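Local atomic coordinates of precorrin-6A reductase (Rhodobacter capsulatus, PDB entry 4X7G), a protein that catalyses the NADPH-dependent reduction of precorrin-6A, a step in the biosynthesis of the cobalamin (vitamin B12) corrin ring. Residues 2-14 and 20-32. Residues are numbered along the deposited sequence; the frame is centred on the assembly and turned at random.
Sequences TRLLVLGGTTEAS and LADQGFEAVFSYA. With NAP (NADP nicotinamide-adenine-dinucleotide phosphate), chain B.
V6 and L20 meet tip to tip, V6 CG2 lying 3.6 Å from L20 CD1. L4 CD1 fits beside them, against L20 CD2 and F25 CD2. The F29 ring continues this tight face. Its CZ sits 3.7 Å from G8 CA, and its CE2 edge reaches A13. G8, with no side chain, lets the ring lie this close. Strands 4-7 and 27-31 run parallel, and five backbone hydrogen bonds, from L4 N to E26 O at one end to G8 N to S30 O at the other, join them and the residues at their ends. With helix 11-22 the strands form the first beta-alpha-beta unit of a Rossmann-type domain. NADP sits at the C-terminal ends of these strands. S30 OG donates to N1A of the adenine at 2.8 Å, and S30 O accepts from N6A. G8 O accepts from O2D of the nicotinamide ribose. The other end is looser and partly exposed. There R3 reaches E26 with its chain extended and CG anti to the backbone N (chi1 -170°). R3 NH2 makes a salt bridge to E26 OE2 at 3.1 Å, on the anti side but 28° out of the carboxylate plane. R3 NH1 pairs with E63. A methionine in place of R3 would probably leave both E26 and E63 without this positive partner.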
ATOM      1  N   THR A   2     -15.236   2.090 -23.110  1.00 15.46           N
ATOM      2  CA  THR A   2     -14.567   1.687 -21.846  1.00 13.33           C
ATOM      3  C   THR A   2     -13.143   1.979 -21.976  1.00 14.07           C
ATOM      4  O   THR A   2     -12.469   1.574 -22.924  1.00 14.73           O
ATOM      5  CB  THR A   2     -14.788   0.240 -21.627  1.00 13.83           C
ATOM      6  OG1 THR A   2     -14.246  -0.168 -20.287  1.00 19.30           O
ATOM      7  CG2 THR A   2     -14.183  -0.609 -22.639  1.00 25.99           C
ATOM      8  N   ARG A   3     -12.572   2.652 -20.978  1.00 12.40           N
ATOM      9  CA  ARG A   3     -11.134   2.822 -20.867  1.00 12.56           C
ATOM     10  C   ARG A   3     -10.835   2.987 -19.360  1.00 12.40           C
ATOM     11  O   ARG A   3     -11.228   4.020 -18.785  1.00 13.32           O
ATOM     12  CB  ARG A   3     -10.561   3.976 -21.674  1.00 15.57           C
ATOM     13  CG  ARG A   3      -9.010   3.923 -21.692  1.00 17.30           C
ATOM     14  CD  ARG A   3      -8.386   4.856 -22.735  1.00 19.75           C
ATOM     15  NE  ARG A   3      -6.931   4.795 -22.826  1.00 20.90           N
ATOM     16  CZ  ARG A   3      -6.191   3.837 -23.375  1.00 24.48           C
ATOM     17  NH1 ARG A   3      -4.864   4.081 -23.245  1.00 24.63           N
ATOM     18  NH2 ARG A   3      -6.702   2.759 -24.059  1.00 23.63           N
ATOM     19  N   LEU A   4     -10.226   1.991 -18.748  1.00 10.98           N
ATOM     20  CA  LEU A   4     -10.033   1.983 -17.317  1.00  9.76           C
ATOM     21  C   LEU A   4      -8.750   2.573 -16.931  1.00 10.50           C
ATOM     22  O   LEU A   4      -7.723   2.403 -17.632  1.00 12.01           O
ATOM     23  CB  LEU A   4     -10.114   0.550 -16.871  1.00 10.76           C
ATOM     24  CG  LEU A   4     -11.323  -0.313 -17.313  1.00 11.36           C
ATOM     25  CD1 LEU A   4     -11.225  -1.728 -16.764  1.00 11.14           C
ATOM     26  CD2 LEU A   4     -12.621   0.363 -16.967  1.00 12.89           C
ATOM     27  N   LEU A   5      -8.721   3.204 -15.754  1.00 10.54           N
ATOM     28  CA  LEU A   5      -7.456   3.642 -15.109  1.00 10.11           C
ATOM     29  C   LEU A   5      -7.364   2.901 -13.791  1.00 10.54           C
ATOM     30  O   LEU A   5      -8.252   3.020 -12.960  1.00 11.05           O
ATOM     31  CB  LEU A   5      -7.453   5.164 -14.876  1.00 11.31           C
ATOM     32  CG  LEU A   5      -6.239   5.708 -14.129  1.00 12.44           C
ATOM     33  CD1 LEU A   5      -4.989   5.546 -14.917  1.00 13.34           C
ATOM     34  CD2 LEU A   5      -6.495   7.157 -13.807  1.00 14.00           C
ATOM     35  N   VAL A   6      -6.271   2.187 -13.607  1.00  9.73           N
ATOM     36  CA  VAL A   6      -5.983   1.521 -12.328  1.00  9.54           C
ATOM     37  C   VAL A   6      -4.873   2.273 -11.654  1.00 10.25           C
ATOM     38  O   VAL A   6      -3.761   2.318 -12.154  1.00 10.15           O
ATOM     39  CB  VAL A   6      -5.589   0.064 -12.540  1.00 10.39           C
ATOM     40  CG1 VAL A   6      -5.218  -0.565 -11.201  1.00 11.82           C
ATOM     41  CG2 VAL A   6      -6.666  -0.724 -13.286  1.00 11.88           C
ATOM     42  N   LEU A   7      -5.209   2.896 -10.526  1.00  9.90           N
ATOM     43  CA  LEU A   7      -4.195   3.506  -9.699  1.00 10.86           C
ATOM     44  C   LEU A   7      -3.586   2.392  -8.871  1.00 11.15           C
ATOM     45  O   LEU A   7      -4.319   1.728  -8.115  1.00 10.91           O
ATOM     46  CB  LEU A   7      -4.779   4.633  -8.829  1.00 10.99           C
ATOM     47  CG  LEU A   7      -5.537   5.724  -9.613  1.00 12.50           C
ATOM     48  CD1 LEU A   7      -6.196   6.679  -8.583  1.00 13.12           C
ATOM     49  CD2 LEU A   7      -4.628   6.440 -10.552  1.00 14.24           C
ATOM     50  N   GLY A   8      -2.277   2.150  -9.009  1.00 10.45           N
ATOM     51  CA  GLY A   8      -1.667   0.953  -8.500  1.00 10.80           C
ATOM     52  C   GLY A   8      -0.780   1.135  -7.318  1.00 12.48           C
ATOM     53  O   GLY A   8      -0.923   2.109  -6.577  1.00 13.05           O
ATOM     54  N   GLY A   9       0.082   0.163  -7.114  1.00 11.39           N
ATOM     55  CA  GLY A   9       1.020   0.165  -6.009  1.00 12.40           C
ATOM     56  C   GLY A   9       0.837  -0.875  -4.969  1.00 12.36           C
ATOM     57  O   GLY A   9       1.568  -0.901  -3.975  1.00 14.75           O
ATOM     58  N   THR A  10      -0.185  -1.717  -5.051  1.00 11.43           N
ATOM     59  CA  THR A  10      -0.475  -2.816  -4.189  1.00 10.21           C
ATOM     60  C   THR A  10      -0.482  -4.122  -4.832  1.00  9.95           C
ATOM     61  O   THR A  10      -0.632  -4.243  -6.086  1.00 10.93           O
ATOM     62  CB  THR A  10      -1.811  -2.597  -3.456  1.00 10.68           C
ATOM     63  OG1 THR A  10      -2.831  -2.597  -4.454  1.00 10.73           O
ATOM     64  CG2 THR A  10      -1.890  -1.317  -2.665  1.00 11.55           C
ATOM     65  N   THR A  11      -0.519  -5.237  -4.097  1.00 10.14           N
ATOM     66  CA  THR A  11      -0.660  -6.573  -4.672  1.00 10.75           C
ATOM     67  C   THR A  11      -2.079  -6.625  -5.257  1.00 10.07           C
ATOM     68  O   THR A  11      -2.303  -7.255  -6.310  1.00 11.66           O
ATOM     69  CB  THR A  11      -0.394  -7.673  -3.665  1.00 12.63           C
ATOM     70  OG1 THR A  11       1.001  -7.574  -3.292  1.00 14.66           O
ATOM     71  CG2 THR A  11      -0.715  -9.040  -4.172  1.00 13.15           C
ATOM     72  N   GLU A  12      -3.064  -6.030  -4.583  1.00 10.84           N
ATOM     73  CA  GLU A  12      -4.416  -5.985  -5.147  1.00 10.18           C
ATOM     74  C   GLU A  12      -4.359  -5.391  -6.556  1.00 10.40           C
ATOM     75  O   GLU A  12      -5.053  -5.887  -7.474  1.00 10.57           O
ATOM     76  CB  GLU A  12      -5.347  -5.215  -4.188  1.00 11.38           C
ATOM     77  CG  GLU A  12      -5.689  -6.020  -2.921  1.00 12.02           C
ATOM     78  CD  GLU A  12      -4.483  -6.383  -2.002  1.00 12.70           C
ATOM     79  OE1 GLU A  12      -3.621  -5.533  -1.797  1.00 12.13           O
ATOM     80  OE2 GLU A  12      -4.406  -7.537  -1.524  1.00 12.91           O
ATOM     81  N   ALA A  13      -3.701  -4.250  -6.709  1.00  9.88           N
ATOM     82  CA  ALA A  13      -3.605  -3.635  -8.026  1.00 10.16           C
ATOM     83  C   ALA A  13      -2.977  -4.588  -9.045  1.00 10.44           C
ATOM     84  O   ALA A  13      -3.390  -4.636 -10.210  1.00 10.54           O
ATOM     85  CB  ALA A  13      -2.814  -2.366  -7.977  1.00 10.51           C
ATOM     86  N   SER A  14      -1.915  -5.283  -8.666  1.00 10.37           N
ATOM     87  CA  SER A  14      -1.285  -6.237  -9.605  1.00 10.62           C
ATOM     88  C   SER A  14      -2.171  -7.347  -9.967  1.00 11.14           C
ATOM     89  O   SER A  14      -2.234  -7.728 -11.177  1.00 11.34           O
ATOM     90  CB  SER A  14       0.015  -6.760  -8.946  1.00 12.19           C
ATOM     91  OG  SER A  14       0.939  -5.717  -8.779  1.00 12.46           O
ATOM     92  N   LEU A  20      -7.614  -7.842 -15.669  1.00 10.98           N
ATOM     93  CA  LEU A  20      -8.041  -6.899 -16.719  1.00 10.97           C
ATOM     94  C   LEU A  20      -7.378  -7.247 -18.048  1.00 11.25           C
ATOM     95  O   LEU A  20      -8.018  -7.249 -19.104  1.00 12.03           O
ATOM     96  CB  LEU A  20      -7.829  -5.470 -16.349  1.00 10.79           C
ATOM     97  CG  LEU A  20      -8.613  -4.982 -15.169  1.00 10.66           C
ATOM     98  CD1 LEU A  20      -8.197  -3.563 -14.836  1.00 12.45           C
ATOM     99  CD2 LEU A  20     -10.092  -5.104 -15.381  1.00 12.58           C
ATOM    100  N   ALA A  21      -6.090  -7.531 -18.030  1.00 11.07           N
ATOM    101  CA  ALA A  21      -5.433  -7.957 -19.245  1.00 12.40           C
ATOM    102  C   ALA A  21      -6.013  -9.245 -19.674  1.00 11.63           C
ATOM    103  O   ALA A  21      -6.349  -9.425 -20.920  1.00 13.99           O
ATOM    104  CB  ALA A  21      -3.929  -8.097 -19.030  1.00 13.65           C
ATOM    105  N   ASP A  22      -6.172 -10.227 -18.843  1.00 11.51           N
ATOM    106  CA  ASP A  22      -6.654 -11.505 -19.276  0.50 12.67           C
ATOM    107  C   ASP A  22      -8.030 -11.417 -19.841  1.00 12.88           C
ATOM    108  O   ASP A  22      -8.377 -12.128 -20.814  1.00 12.84           O
ATOM    109  CB  ASP A  22      -6.654 -12.529 -18.187  0.50 14.01           C
ATOM    110  CG  ASP A  22      -5.251 -13.021 -17.840  0.50 14.55           C
ATOM    111  OD1 ASP A  22      -4.301 -12.633 -18.538  0.50 16.01           O
ATOM    112  OD2 ASP A  22      -5.261 -13.617 -16.759  0.50 17.35           O
ATOM    113  N   GLN A  23      -8.854 -10.537 -19.331  1.00 12.47           N
ATOM    114  CA  GLN A  23     -10.212 -10.422 -19.843  1.00 12.01           C
ATOM    115  C   GLN A  23     -10.338  -9.446 -20.977  1.00 11.41           C
ATOM    116  O   GLN A  23     -11.460  -9.255 -21.503  1.00 12.26           O
ATOM    117  CB  GLN A  23     -11.174 -10.038 -18.704  1.00 14.36           C
ATOM    118  CG  GLN A  23     -11.283 -11.138 -17.638  1.00 16.10           C
ATOM    119  CD  GLN A  23     -12.316 -10.832 -16.578  1.00 19.61           C
ATOM    120  OE1 GLN A  23     -13.245 -10.059 -16.784  1.00 24.43           O
ATOM    121  NE2 GLN A  23     -12.202 -11.511 -15.457  1.00 22.40           N
ATOM    122  N   GLY A  24      -9.260  -8.872 -21.430  1.00 11.29           N
ATOM    123  CA  GLY A  24      -9.299  -8.045 -22.599  1.00 11.56           C
ATOM    124  C   GLY A  24      -9.850  -6.661 -22.435  1.00 11.73           C
ATOM    125  O   GLY A  24     -10.343  -6.066 -23.416  1.00 12.99           O
ATOM    126  N   PHE A  25      -9.697  -6.038 -21.269  1.00 10.71           N
ATOM    127  CA  PHE A  25     -10.107  -4.642 -21.092  1.00 10.34           C
ATOM    128  C   PHE A  25      -9.106  -3.686 -21.590  1.00 11.48           C
ATOM    129  O   PHE A  25      -7.900  -3.868 -21.404  1.00 13.67           O
ATOM    130  CB  PHE A  25     -10.414  -4.325 -19.610  1.00 11.52           C
ATOM    131  CG  PHE A  25     -11.681  -4.937 -19.086  1.00 11.88           C
ATOM    132  CD1 PHE A  25     -11.742  -6.195 -18.581  1.00 12.42           C
ATOM    133  CD2 PHE A  25     -12.937  -4.194 -19.137  1.00 13.00           C
ATOM    134  CE1 PHE A  25     -12.910  -6.734 -18.114  1.00 14.61           C
ATOM    135  CE2 PHE A  25     -14.064  -4.720 -18.699  1.00 14.26           C
ATOM    136  CZ  PHE A  25     -14.091  -5.973 -18.202  1.00 14.54           C
ATOM    137  N   GLU A  26      -9.550  -2.540 -22.111  1.00 12.11           N
ATOM    138  CA  GLU A  26      -8.712  -1.452 -22.407  1.00 12.51           C
ATOM    139  C   GLU A  26      -8.448  -0.690 -21.101  1.00 10.93           C
ATOM    140  O   GLU A  26      -9.368  -0.201 -20.457  1.00 11.57           O
ATOM    141  CB  GLU A  26      -9.401  -0.533 -23.430  1.00 16.15           C
ATOM    142  CG  GLU A  26      -8.686   0.549 -24.054  1.00 21.67           C
ATOM    143  CD  GLU A  26      -9.299   0.889 -25.485  1.00 22.47           C
ATOM    144  OE1 GLU A  26      -9.829   0.024 -26.326  1.00 30.82           O
ATOM    145  OE2 GLU A  26      -9.248   2.055 -25.614  1.00 32.95           O
ATOM    146  N   ALA A  27      -7.212  -0.627 -20.704  1.00 11.03           N
ATOM    147  CA  ALA A  27      -6.881  -0.126 -19.368  1.00 12.05           C
ATOM    148  C   ALA A  27      -5.479   0.382 -19.324  1.00 12.57           C
ATOM    149  O   ALA A  27      -4.584  -0.200 -20.005  1.00 15.19           O
ATOM    150  CB  ALA A  27      -7.029  -1.224 -18.318  1.00 12.90           C
ATOM    151  N   VAL A  28      -5.215   1.369 -18.471  1.00 10.54           N
ATOM    152  CA  VAL A  28      -3.869   1.920 -18.146  1.00 11.37           C
ATOM    153  C   VAL A  28      -3.621   1.677 -16.671  1.00 11.17           C
ATOM    154  O   VAL A  28      -4.552   1.893 -15.862  1.00 11.59           O
ATOM    155  CB  VAL A  28      -3.849   3.431 -18.467  1.00 12.00           C
ATOM    156  CG1 VAL A  28      -2.545   4.020 -17.944  1.00 12.79           C
ATOM    157  CG2 VAL A  28      -4.026   3.714 -19.955  1.00 16.07           C
ATOM    158  N   PHE A  29      -2.412   1.302 -16.312  1.00 10.26           N
ATOM    159  CA  PHE A  29      -1.971   1.178 -14.951  1.00 10.17           C
ATOM    160  C   PHE A  29      -1.161   2.352 -14.560  1.00 10.72           C
ATOM    161  O   PHE A  29      -0.305   2.821 -15.375  1.00 11.55           O
ATOM    162  CB  PHE A  29      -1.147  -0.099 -14.852  1.00 10.07           C
ATOM    163  CG  PHE A  29      -0.817  -0.517 -13.428  1.00 10.62           C
ATOM    164  CD1 PHE A  29       0.218   0.007 -12.741  1.00 11.84           C
ATOM    165  CD2 PHE A  29      -1.552  -1.522 -12.841  1.00 10.95           C
ATOM    166  CE1 PHE A  29       0.523  -0.425 -11.435  1.00 11.69           C
ATOM    167  CE2 PHE A  29      -1.232  -1.931 -11.549  1.00 10.79           C
ATOM    168  CZ  PHE A  29      -0.206  -1.434 -10.917  1.00 10.96           C
ATOM    169  N   SER A  30      -1.277   2.902 -13.354  1.00 10.31           N
ATOM    170  CA  SER A  30      -0.537   4.060 -12.937  1.00 10.96           C
ATOM    171  C   SER A  30       0.286   3.794 -11.685  1.00 10.43           C
ATOM    172  O   SER A  30      -0.295   3.462 -10.621  1.00 11.18           O
ATOM    173  CB  SER A  30      -1.460   5.208 -12.688  1.00 12.44           C
ATOM    174  OG  SER A  30      -0.769   6.399 -12.309  1.00 12.70           O
ATOM    175  N   TYR A  31       1.595   4.078 -11.756  1.00 10.36           N
ATOM    176  CA  TYR A  31       2.467   4.199 -10.586  1.00 11.08           C
ATOM    177  C   TYR A  31       2.763   5.682 -10.320  1.00 11.26           C
ATOM    178  O   TYR A  31       2.889   6.461 -11.227  1.00 12.07           O
ATOM    179  CB  TYR A  31       3.782   3.512 -10.858  1.00 11.12           C
ATOM    180  CG  TYR A  31       3.815   2.016 -10.848  1.00 10.72           C
ATOM    181  CD1 TYR A  31       3.548   1.252  -9.690  1.00 11.15           C
ATOM    182  CD2 TYR A  31       4.231   1.245 -11.977  1.00 11.28           C
ATOM    183  CE1 TYR A  31       3.666  -0.124  -9.656  1.00 10.82           C
ATOM    184  CE2 TYR A  31       4.330  -0.119 -11.947  1.00 11.60           C
ATOM    185  CZ  TYR A  31       4.143  -0.783 -10.766  1.00 10.46           C
ATOM    186  OH  TYR A  31       4.342  -2.181 -10.646  1.00 12.53           O
ATOM    187  N   ALA A  32       2.982   5.961  -9.058  1.00 12.54           N
ATOM    188  CA  ALA A  32       3.446   7.290  -8.655  1.00 13.02           C
ATOM    189  C   ALA A  32       4.892   7.571  -9.070  1.00 12.84           C
ATOM    190  O   ALA A  32       5.238   8.760  -9.219  1.00 15.16           O
ATOM    191  CB  ALA A  32       3.419   7.366  -7.130  1.00 15.08           C
TER
HETATM  192  PA  NAP B 301       0.085   9.630  -1.365  1.00 15.82           P
HETATM  193  O1A NAP B 301       0.777  10.348  -0.215  1.00 18.47           O
HETATM  194  O2A NAP B 301      -1.257   9.384  -1.246  1.00 15.80           O
HETATM  195  O5B NAP B 301       0.347  10.330  -2.710  1.00 17.88           O
HETATM  196  C5B NAP B 301       1.118  11.530  -2.924  1.00 17.73           C
HETATM  197  C4B NAP B 301       1.125  12.005  -4.357  1.00 15.94           C
HETATM  198  O4B NAP B 301       1.805  10.965  -5.190  1.00 16.40           O
HETATM  199  C3B NAP B 301      -0.224  12.009  -5.025  1.00 16.66           C
HETATM  200  O3B NAP B 301      -0.933  13.202  -4.684  1.00 20.16           O
HETATM  201  C2B NAP B 301       0.069  11.830  -6.458  1.00 16.37           C
HETATM  202  O2B NAP B 301       0.713  13.009  -6.979  1.00 17.83           O
HETATM  203  C1B NAP B 301       1.111  10.832  -6.449  1.00 14.98           C
HETATM  204  N9A NAP B 301       0.654   9.418  -6.520  1.00 14.67           N
HETATM  205  C8A NAP B 301       0.360   8.558  -5.487  1.00 13.63           C
HETATM  206  N7A NAP B 301      -0.020   7.341  -5.962  1.00 13.82           N
HETATM  207  C5A NAP B 301      -0.036   7.508  -7.320  1.00 12.63           C
HETATM  208  C6A NAP B 301      -0.351   6.595  -8.397  1.00 12.56           C
HETATM  209  N6A NAP B 301      -0.619   5.299  -8.181  1.00 13.41           N
HETATM  210  N1A NAP B 301      -0.293   7.036  -9.672  1.00 13.34           N
HETATM  211  C2A NAP B 301       0.043   8.374  -9.870  1.00 15.07           C
HETATM  212  N3A NAP B 301       0.385   9.315  -8.991  1.00 13.99           N
HETATM  213  C4A NAP B 301       0.345   8.835  -7.717  1.00 13.42           C
HETATM  214  O3  NAP B 301       0.737   8.182  -1.647  1.00 19.20           O
HETATM  215  PN  NAP B 301       2.196   7.534  -1.296  1.00 17.41           P
HETATM  216  O1N NAP B 301       2.211   7.002   0.131  1.00 19.51           O
HETATM  217  O2N NAP B 301       3.277   8.442  -1.696  1.00 19.97           O
HETATM  218  O5D NAP B 301       2.159   6.199  -2.201  1.00 17.56           O
HETATM  219  C5D NAP B 301       2.976   6.147  -3.406  1.00 17.48           C
HETATM  220  C4D NAP B 301       2.663   4.911  -4.095  1.00 16.47           C
HETATM  221  O4D NAP B 301       3.173   3.812  -3.361  1.00 18.13           O
HETATM  222  C3D NAP B 301       1.177   4.668  -4.449  1.00 16.48           C
HETATM  223  O3D NAP B 301       0.983   4.117  -5.761  1.00 17.01           O
HETATM  224  C2D NAP B 301       0.762   3.647  -3.391  1.00 16.88           C
HETATM  225  O2D NAP B 301      -0.223   2.751  -3.728  1.00 15.31           O
HETATM  226  C1D NAP B 301       2.110   2.914  -3.149  1.00 17.56           C
HETATM  227  N1N NAP B 301       2.209   2.463  -1.839  1.00 15.35           N
HETATM  228  C2N NAP B 301       2.064   3.024  -0.811  1.00 31.10           C
HETATM  229  C3N NAP B 301       2.224   2.105   0.163  1.00 28.40           C
HETATM  230  C7N NAP B 301       1.922   3.162   1.198  1.00 29.76           C
HETATM  231  O7N NAP B 301       1.665   4.234   0.435  1.00 18.32           O
HETATM  232  N7N NAP B 301       1.927   2.877   2.575  1.00 17.58           N
HETATM  233  C4N NAP B 301       2.511   0.601  -0.155  1.00 29.80           C
HETATM  234  C5N NAP B 301       2.714  -0.042  -1.515  1.00 13.88           C
HETATM  235  C6N NAP B 301       2.460   1.117  -2.220  1.00 28.11           C
HETATM  236  P2B NAP B 301      -0.173  14.140  -7.757  1.00 22.60           P
HETATM  237  O1X NAP B 301       0.963  14.926  -8.364  1.00 25.32           O
HETATM  238  O2X NAP B 301      -1.085  13.508  -8.639  1.00 21.10           O
HETATM  239  O3X NAP B 301      -1.162  14.821  -6.765  1.00 27.76           O